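Local coordinates for protein arginine decarboxylase (Campylobacter jejuni subsp. jejuni, PDB 3NZP) that probably catalyses the pyridoxal-phosphate-dependent decarboxylation of arginine to agmatine, a step in polyamine biosynthesis, at residues P84-G92 with V516-G524; N105-L116 with P128-L139. One frame throughout, in Å; residues are numbered along the deposited sequence.

Contact 1: P84-G92 with V516-G524; sequences PLKVNQYPG and VGAYQEVLG. With PLP (pyridoxal-5'-phosphate), chain E.
The pyridoxal-phosphate pocket of this class-II decarboxylase is lined here by two parts of the fold. Residues 84-92 leave the first strand of the TIM barrel, and residues 516-524 belong to the loop between strands 510-513 and 534-540. Val-87 and Tyr-519 make the central pair. The backbone N of Tyr-519 donates to Val-87 O at 2.8 Å, in the carbonyl plane and nearly straight (163°). The Tyr-519 ring then runs back along residues 86-87, with Val-87 CB over one face, 3.9 Å from the ring centroid. Lys-86 CD lies at the ring edge. O3P of the phosphate is also at the ring edge, and Tyr-519 OH donates to it at 2.6 Å. Ser-236, Gly-274, Gly-322 and Arg-323 also bind the cofactor. Lys-86, the predicted Schiff-base lysine, is not attached here. Its chain bends at chi2, chi3 and chi4 and passes beside the phenol.

Further from the cofactor, Asn-88 joins the two loops. Its CG lies opposite the backbone N (chi1 -171°), which carries the amide to the 517-521 loop. ND2 donates to Gly-517 O, and OD1 accepts from Tyr-90 N in an Asx turn. Val-522 CG1 packs against the amide of Gln-89, whose NE2 is hydrogen-bonded to Leu-85 O. Glu-521 CB sits over one face of the Tyr-90 ring. The Glu-521 carboxylate is paired with Arg-50, and its OE2 also accepts from Asn-88 ND2 at 3.1 Å, from above the carboxylate plane.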
# COMPACT_ATOMS: atom_id res chain seq x y z
N PRO B 84 3.67 4.06 -19.74
CA PRO B 84 2.50 3.52 -19.06
C PRO B 84 2.13 4.47 -17.92
O PRO B 84 2.87 4.62 -16.94
CB PRO B 84 2.99 2.16 -18.58
CG PRO B 84 4.43 2.40 -18.30
CD PRO B 84 4.88 3.27 -19.45
N LEU B 85 0.99 5.13 -18.08
CA LEU B 85 0.50 6.08 -17.09
C LEU B 85 0.35 5.46 -15.72
O LEU B 85 0.50 6.13 -14.70
CB LEU B 85 -0.84 6.66 -17.54
CG LEU B 85 -0.76 7.69 -18.66
CD1 LEU B 85 -2.14 7.83 -19.29
CD2 LEU B 85 -0.23 9.04 -18.13
N LYS B 86 0.09 4.15 -15.68
CA LYS B 86 -0.08 3.46 -14.42
C LYS B 86 1.06 3.64 -13.40
O LYS B 86 0.82 3.48 -12.21
CB LYS B 86 -0.33 1.97 -14.66
CG LYS B 86 0.91 1.15 -14.86
CD LYS B 86 1.16 0.23 -13.68
CE LYS B 86 0.08 -0.83 -13.54
NZ LYS B 86 -0.05 -1.74 -14.73
N VAL B 87 2.27 3.97 -13.84
CA VAL B 87 3.38 4.13 -12.88
C VAL B 87 3.37 5.50 -12.22
O VAL B 87 4.07 5.72 -11.23
CB VAL B 87 4.80 3.90 -13.53
CG1 VAL B 87 4.76 2.72 -14.46
CG2 VAL B 87 5.29 5.15 -14.23
N ASN B 88 2.59 6.43 -12.77
CA ASN B 88 2.47 7.77 -12.23
C ASN B 88 1.56 8.60 -13.10
O ASN B 88 1.93 8.95 -14.22
CB ASN B 88 3.83 8.46 -12.17
CG ASN B 88 3.77 9.75 -11.41
OD1 ASN B 88 2.77 10.47 -11.48
ND2 ASN B 88 4.83 10.07 -10.67
N GLN B 89 0.38 8.94 -12.61
CA GLN B 89 -0.53 9.74 -13.42
C GLN B 89 -0.60 11.19 -13.01
O GLN B 89 -1.39 11.95 -13.56
CB GLN B 89 -1.93 9.16 -13.40
CG GLN B 89 -2.01 7.71 -13.74
CD GLN B 89 -2.28 6.87 -12.51
OE1 GLN B 89 -3.25 7.12 -11.79
NE2 GLN B 89 -1.44 5.87 -12.28
N TYR B 90 0.21 11.58 -12.03
CA TYR B 90 0.18 12.95 -11.56
C TYR B 90 0.58 13.94 -12.64
O TYR B 90 1.58 13.75 -13.33
CB TYR B 90 1.07 13.09 -10.32
CG TYR B 90 0.40 12.54 -9.08
CD1 TYR B 90 -0.08 13.40 -8.09
CD2 TYR B 90 0.17 11.18 -8.92
CE1 TYR B 90 -0.77 12.92 -6.98
CE2 TYR B 90 -0.53 10.69 -7.82
CZ TYR B 90 -1.00 11.56 -6.86
OH TYR B 90 -1.71 11.07 -5.78
N PRO B 91 -0.22 15.00 -12.82
CA PRO B 91 0.07 16.02 -13.84
C PRO B 91 1.50 16.54 -13.75
O PRO B 91 2.17 16.70 -14.78
CB PRO B 91 -0.99 17.09 -13.56
CG PRO B 91 -1.27 16.93 -12.10
CD PRO B 91 -1.32 15.44 -11.95
N GLY B 92 1.98 16.78 -12.53
CA GLY B 92 3.34 17.26 -12.34
C GLY B 92 4.38 16.45 -13.11
O GLY B 92 5.49 16.89 -13.35
N VAL B 516 12.17 8.15 -6.17
CA VAL B 516 10.84 7.92 -5.63
C VAL B 516 9.75 8.42 -6.59
O VAL B 516 8.58 8.49 -6.23
CB VAL B 516 10.77 8.61 -4.27
CG1 VAL B 516 10.68 10.12 -4.46
CG2 VAL B 516 9.65 8.05 -3.48
N GLY B 517 10.14 8.72 -7.82
CA GLY B 517 9.19 9.22 -8.80
C GLY B 517 8.35 8.17 -9.52
O GLY B 517 7.59 8.50 -10.43
N ALA B 518 8.46 6.91 -9.14
CA ALA B 518 7.67 5.90 -9.81
C ALA B 518 6.91 5.01 -8.83
O ALA B 518 7.48 4.51 -7.84
CB ALA B 518 8.57 5.07 -10.70
N TYR B 519 5.63 4.82 -9.09
CA TYR B 519 4.82 3.97 -8.24
C TYR B 519 4.63 4.41 -6.77
O TYR B 519 3.82 3.82 -6.06
CB TYR B 519 5.38 2.56 -8.27
CG TYR B 519 5.19 1.88 -9.59
CD1 TYR B 519 3.91 1.74 -10.13
CD2 TYR B 519 6.27 1.31 -10.28
CE1 TYR B 519 3.71 1.05 -11.31
CE2 TYR B 519 6.08 0.62 -11.47
CZ TYR B 519 4.79 0.48 -11.97
OH TYR B 519 4.55 -0.25 -13.10
N GLN B 520 5.33 5.42 -6.29
CA GLN B 520 5.15 5.79 -4.88
C GLN B 520 3.96 6.66 -4.61
O GLN B 520 3.19 6.41 -3.69
CB GLN B 520 6.38 6.50 -4.36
CG GLN B 520 7.58 5.66 -4.57
CD GLN B 520 7.36 4.29 -3.99
OE1 GLN B 520 7.30 4.13 -2.77
NE2 GLN B 520 7.22 3.28 -4.86
N GLU B 521 3.80 7.70 -5.41
CA GLU B 521 2.69 8.59 -5.20
C GLU B 521 1.37 7.88 -5.46
O GLU B 521 0.41 8.07 -4.71
CB GLU B 521 2.83 9.80 -6.11
CG GLU B 521 4.21 10.39 -6.12
CD GLU B 521 4.27 11.64 -6.95
OE1 GLU B 521 3.55 12.60 -6.59
OE2 GLU B 521 5.00 11.66 -7.96
N VAL B 522 1.33 7.07 -6.52
CA VAL B 522 0.11 6.32 -6.88
C VAL B 522 -0.25 5.32 -5.80
O VAL B 522 -1.42 4.97 -5.62
CB VAL B 522 0.27 5.55 -8.24
CG1 VAL B 522 -0.06 6.46 -9.41
CG2 VAL B 522 1.68 5.01 -8.38
N LEU B 523 0.75 4.87 -5.07
CA LEU B 523 0.51 3.92 -4.01
C LEU B 523 0.60 4.59 -2.64
O LEU B 523 0.82 3.93 -1.63
CB LEU B 523 1.51 2.77 -4.11
CG LEU B 523 1.25 1.71 -5.20
CD1 LEU B 523 0.93 2.34 -6.56
CD2 LEU B 523 2.48 0.80 -5.28
N GLY B 524 0.41 5.91 -2.62
CA GLY B 524 0.45 6.66 -1.38
C GLY B 524 -0.77 6.34 -0.55
O GLY B 524 -1.79 7.04 -0.62
N1 PLP E . 3.44 -2.37 -19.82
C2 PLP E . 2.30 -2.89 -19.36
C2A PLP E . 1.36 -3.57 -20.31
C3 PLP E . 1.97 -2.77 -17.97
O3 PLP E . 0.80 -3.30 -17.48
C4 PLP E . 2.93 -2.10 -17.09
C4A PLP E . 2.65 -1.96 -15.64
C5 PLP E . 4.14 -1.57 -17.68
C6 PLP E . 4.34 -1.74 -19.05
C5A PLP E . 5.19 -0.84 -16.83
O4P PLP E . 6.33 -1.68 -16.57
P PLP E . 7.40 -0.83 -15.69
O1P PLP E . 8.67 -1.57 -15.66
O2P PLP E . 7.66 0.61 -16.33
O3P PLP E . 6.86 -0.66 -14.20

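Contact 2: N105-L116 with P128-L139; sequences NYGLEAGSKAEL and PITVNGFKDREL
Glu-109 has CG trans to its backbone N (chi1 -175°) and then turns at chi2 (-85°). This brings its carboxylate beside Asn-132. Asn-132 ND2 donates to Glu-109 OE1 at 3.0 Å, on the anti side and somewhat out of the carboxylate plane. The two flat groups are only 25° apart. The same chi1 lays Glu-109 CG against Thr-130 OG1, a hydroxyl hydrogen-bonded to Glu-320.

Beneath these side chains, strands 107-110 and 128-131 run parallel. Leu-108 N donates to Pro-128 O, and Leu-108 O accepts from Thr-130 N. Ala-110 N donates to Thr-130 O, and Ala-110 O accepts from Asn-132 N at 2.9 Å. On the other face of the sheet, Leu-116 of helix 113-122 packs its CG against Val-131 CG2 at 4.1 Å. Its CD1 meets Leu-139 CD1 at 3.7 Å.

Lys-113 is extended beyond CG and crosses to the start of helix 137-148. Its NZ forms a salt bridge with Asp-136 OD1 at 3.0 Å, on the syn lone pair, and a second salt bridge with Glu-138 OE2, where the hydrogen bond is weak. Lys-113 NZ also donates to the backbone O of Tyr-605 of the second subunit, whose Lys-607 pairs with Glu-138 and, through its backbone N, with Asp-136. Asp-136 OD2 also caps its own helix through Leu-139 N. Ser-112 OG caps helix 113-122 in the same way, through Glu-115 N.

Strand 107-110, helix 113-122 and strand 128-131 form a right-handed beta-alpha-beta unit of the TIM barrel, tied to the start of helix 137-148, with Asn-132 of the cofactor pocket just beyond the second strand.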
# COMPACT_ATOMS: atom_id res chain seq x y z
N ASN B 105 8.44 11.61 -30.30
CA ASN B 105 7.22 10.91 -30.65
C ASN B 105 6.88 9.88 -29.57
O ASN B 105 6.36 8.80 -29.85
CB ASN B 105 7.37 10.21 -31.99
CG ASN B 105 6.04 9.81 -32.57
OD1 ASN B 105 5.89 8.71 -33.11
ND2 ASN B 105 5.06 10.69 -32.46
N TYR B 106 7.20 10.25 -28.33
CA TYR B 106 6.96 9.41 -27.16
C TYR B 106 5.45 9.26 -26.97
O TYR B 106 4.72 10.25 -26.92
CB TYR B 106 7.61 10.06 -25.94
CG TYR B 106 8.08 9.09 -24.87
CD1 TYR B 106 7.18 8.30 -24.18
CD2 TYR B 106 9.43 8.98 -24.56
CE1 TYR B 106 7.60 7.41 -23.19
CE2 TYR B 106 9.87 8.09 -23.58
CZ TYR B 106 8.95 7.31 -22.89
OH TYR B 106 9.37 6.44 -21.91
N GLY B 107 4.98 8.03 -26.85
CA GLY B 107 3.56 7.79 -26.69
C GLY B 107 3.09 7.58 -25.26
O GLY B 107 3.86 7.76 -24.32
N LEU B 108 1.83 7.20 -25.11
CA LEU B 108 1.24 6.97 -23.80
C LEU B 108 0.49 5.65 -23.78
O LEU B 108 -0.12 5.24 -24.78
CB LEU B 108 0.27 8.10 -23.43
CG LEU B 108 0.86 9.46 -23.04
CD1 LEU B 108 -0.25 10.47 -22.80
CD2 LEU B 108 1.68 9.30 -21.79
N GLU B 109 0.52 4.98 -22.64
CA GLU B 109 -0.16 3.71 -22.48
C GLU B 109 -1.23 3.90 -21.42
O GLU B 109 -1.01 4.59 -20.43
CB GLU B 109 0.86 2.64 -22.07
CG GLU B 109 0.32 1.23 -21.97
CD GLU B 109 -0.33 0.94 -20.64
OE1 GLU B 109 -1.05 -0.07 -20.55
OE2 GLU B 109 -0.12 1.72 -19.67
N ALA B 110 -2.40 3.31 -21.62
CA ALA B 110 -3.47 3.43 -20.65
C ALA B 110 -4.02 2.05 -20.38
O ALA B 110 -4.02 1.18 -21.25
CB ALA B 110 -4.56 4.33 -21.17
N GLY B 111 -4.50 1.84 -19.15
CA GLY B 111 -5.04 0.54 -18.79
C GLY B 111 -6.39 0.65 -18.11
O GLY B 111 -6.76 -0.23 -17.33
N SER B 112 -7.12 1.72 -18.39
CA SER B 112 -8.43 1.93 -17.80
C SER B 112 -9.11 3.10 -18.51
O SER B 112 -8.46 3.89 -19.20
CB SER B 112 -8.30 2.25 -16.30
OG SER B 112 -7.72 3.53 -16.09
N LYS B 113 -10.43 3.21 -18.33
CA LYS B 113 -11.19 4.28 -18.94
C LYS B 113 -10.61 5.62 -18.50
O LYS B 113 -10.39 6.52 -19.31
CB LYS B 113 -12.65 4.19 -18.51
CG LYS B 113 -13.33 2.93 -18.96
CD LYS B 113 -14.76 2.88 -18.49
CE LYS B 113 -15.40 1.54 -18.82
NZ LYS B 113 -16.77 1.47 -18.25
N ALA B 114 -10.37 5.74 -17.20
CA ALA B 114 -9.82 6.97 -16.66
C ALA B 114 -8.51 7.35 -17.35
O ALA B 114 -8.35 8.49 -17.80
CB ALA B 114 -9.58 6.81 -15.16
N GLU B 115 -7.58 6.40 -17.45
CA GLU B 115 -6.30 6.67 -18.08
C GLU B 115 -6.41 6.94 -19.58
O GLU B 115 -5.72 7.83 -20.10
CB GLU B 115 -5.33 5.51 -17.86
CG GLU B 115 -5.03 5.24 -16.40
CD GLU B 115 -3.92 4.24 -16.21
OE1 GLU B 115 -3.84 3.27 -16.99
OE2 GLU B 115 -3.13 4.41 -15.26
N LEU B 116 -7.27 6.19 -20.26
CA LEU B 116 -7.43 6.38 -21.70
C LEU B 116 -7.89 7.81 -21.97
O LEU B 116 -7.34 8.48 -22.84
CB LEU B 116 -8.47 5.41 -22.27
CG LEU B 116 -8.23 4.90 -23.69
CD1 LEU B 116 -9.53 4.40 -24.25
CD2 LEU B 116 -7.65 5.99 -24.59
N PRO B 128 1.83 7.39 -30.63
CA PRO B 128 1.02 6.21 -30.39
C PRO B 128 0.42 6.15 -28.98
O PRO B 128 1.00 6.65 -28.00
CB PRO B 128 1.99 5.07 -30.67
CG PRO B 128 3.27 5.61 -30.15
CD PRO B 128 3.27 7.06 -30.61
N ILE B 129 -0.75 5.54 -28.89
CA ILE B 129 -1.42 5.37 -27.62
C ILE B 129 -1.80 3.90 -27.59
O ILE B 129 -2.59 3.45 -28.41
CB ILE B 129 -2.69 6.24 -27.53
CG1 ILE B 129 -2.29 7.71 -27.41
CG2 ILE B 129 -3.51 5.86 -26.31
CD1 ILE B 129 -3.47 8.63 -27.33
N THR B 130 -1.19 3.15 -26.68
CA THR B 130 -1.53 1.74 -26.57
C THR B 130 -2.52 1.61 -25.42
O THR B 130 -2.51 2.43 -24.49
CB THR B 130 -0.29 0.84 -26.29
OG1 THR B 130 0.50 1.41 -25.24
CG2 THR B 130 0.56 0.69 -27.55
N VAL B 131 -3.37 0.60 -25.48
CA VAL B 131 -4.37 0.38 -24.45
C VAL B 131 -4.40 -1.09 -23.99
O VAL B 131 -4.81 -1.98 -24.75
CB VAL B 131 -5.79 0.76 -24.94
CG1 VAL B 131 -6.77 0.69 -23.79
CG2 VAL B 131 -5.79 2.16 -25.54
N ASN B 132 -3.97 -1.34 -22.76
CA ASN B 132 -3.97 -2.70 -22.23
C ASN B 132 -5.06 -2.85 -21.18
O ASN B 132 -5.72 -1.88 -20.83
CB ASN B 132 -2.61 -3.02 -21.64
CG ASN B 132 -1.52 -3.05 -22.68
OD1 ASN B 132 -1.61 -3.81 -23.66
ND2 ASN B 132 -0.50 -2.22 -22.51
N GLY B 133 -5.25 -4.07 -20.69
CA GLY B 133 -6.28 -4.28 -19.68
C GLY B 133 -7.55 -4.87 -20.26
O GLY B 133 -7.69 -5.01 -21.47
N PHE B 134 -8.49 -5.22 -19.38
CA PHE B 134 -9.75 -5.80 -19.82
C PHE B 134 -10.66 -4.68 -20.27
O PHE B 134 -10.69 -3.61 -19.67
CB PHE B 134 -10.38 -6.58 -18.67
CG PHE B 134 -9.53 -7.74 -18.24
CD1 PHE B 134 -9.50 -8.91 -18.99
CD2 PHE B 134 -8.70 -7.63 -17.13
CE1 PHE B 134 -8.65 -9.95 -18.64
CE2 PHE B 134 -7.84 -8.67 -16.77
CZ PHE B 134 -7.82 -9.83 -17.53
N LYS B 135 -11.40 -4.92 -21.35
CA LYS B 135 -12.24 -3.87 -21.89
C LYS B 135 -13.70 -4.25 -22.04
O LYS B 135 -14.02 -5.41 -22.30
CB LYS B 135 -11.68 -3.44 -23.24
CG LYS B 135 -10.16 -3.38 -23.26
CD LYS B 135 -9.63 -3.32 -24.67
CE LYS B 135 -8.19 -3.76 -24.73
NZ LYS B 135 -7.31 -2.78 -24.03
N ASP B 136 -14.58 -3.29 -21.88
CA ASP B 136 -15.99 -3.56 -22.07
C ASP B 136 -16.38 -2.79 -23.31
O ASP B 136 -15.53 -2.13 -23.91
CB ASP B 136 -16.84 -3.11 -20.88
CG ASP B 136 -16.61 -1.66 -20.53
OD1 ASP B 136 -17.29 -1.18 -19.59
OD2 ASP B 136 -15.75 -1.01 -21.17
N ARG B 137 -17.64 -2.86 -23.69
CA ARG B 137 -18.08 -2.16 -24.88
C ARG B 137 -17.75 -0.69 -24.78
O ARG B 137 -17.29 -0.08 -25.74
CB ARG B 137 -19.58 -2.35 -25.10
CG ARG B 137 -20.03 -3.81 -25.04
CD ARG B 137 -21.44 -3.97 -25.62
NE ARG B 137 -21.44 -3.87 -27.08
CZ ARG B 137 -21.06 -4.85 -27.90
NH1 ARG B 137 -21.09 -4.66 -29.21
NH2 ARG B 137 -20.69 -6.03 -27.40
N GLU B 138 -17.94 -0.11 -23.60
CA GLU B 138 -17.65 1.31 -23.42
C GLU B 138 -16.19 1.66 -23.71
O GLU B 138 -15.91 2.54 -24.51
CB GLU B 138 -18.04 1.77 -22.00
CG GLU B 138 -17.66 3.23 -21.68
CD GLU B 138 -18.08 3.68 -20.27
OE1 GLU B 138 -17.57 4.74 -19.82
OE2 GLU B 138 -18.90 3.00 -19.62
N LEU B 139 -15.26 0.96 -23.07
CA LEU B 139 -13.84 1.25 -23.29
C LEU B 139 -13.44 1.11 -24.77
O LEU B 139 -12.67 1.93 -25.28
CB LEU B 139 -12.98 0.33 -22.41
CG LEU B 139 -11.49 0.64 -22.31
CD1 LEU B 139 -11.25 2.07 -21.89
CD2 LEU B 139 -10.89 -0.29 -21.29

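How the contacts relate
The two contacts meet at neighbouring barrel strands, 79-84 and 107-110, and their centres are 16 Å apart. Leu-85 N lies 3.1 Å from Glu-109 O, a probable hydrogen bond that continues the strand pairing. Glu-109 OE2 packs 3.2 Å from Pro-84 CA, and Glu-115 OE2 packs 3.3 Å from Lys-86 N. The beta-alpha-beta unit of contact 2 thus flanks the predicted cofactor lysine of contact 1. Both contacts supply the cofactor pocket: Pro-84, Lys-86, Val-87 and Tyr-519 come from contact 1, and Asn-132 from contact 2. Both also touch the second subunit, whose Asn-528 packs on Lys-86 and accepts from Ser-112 OG.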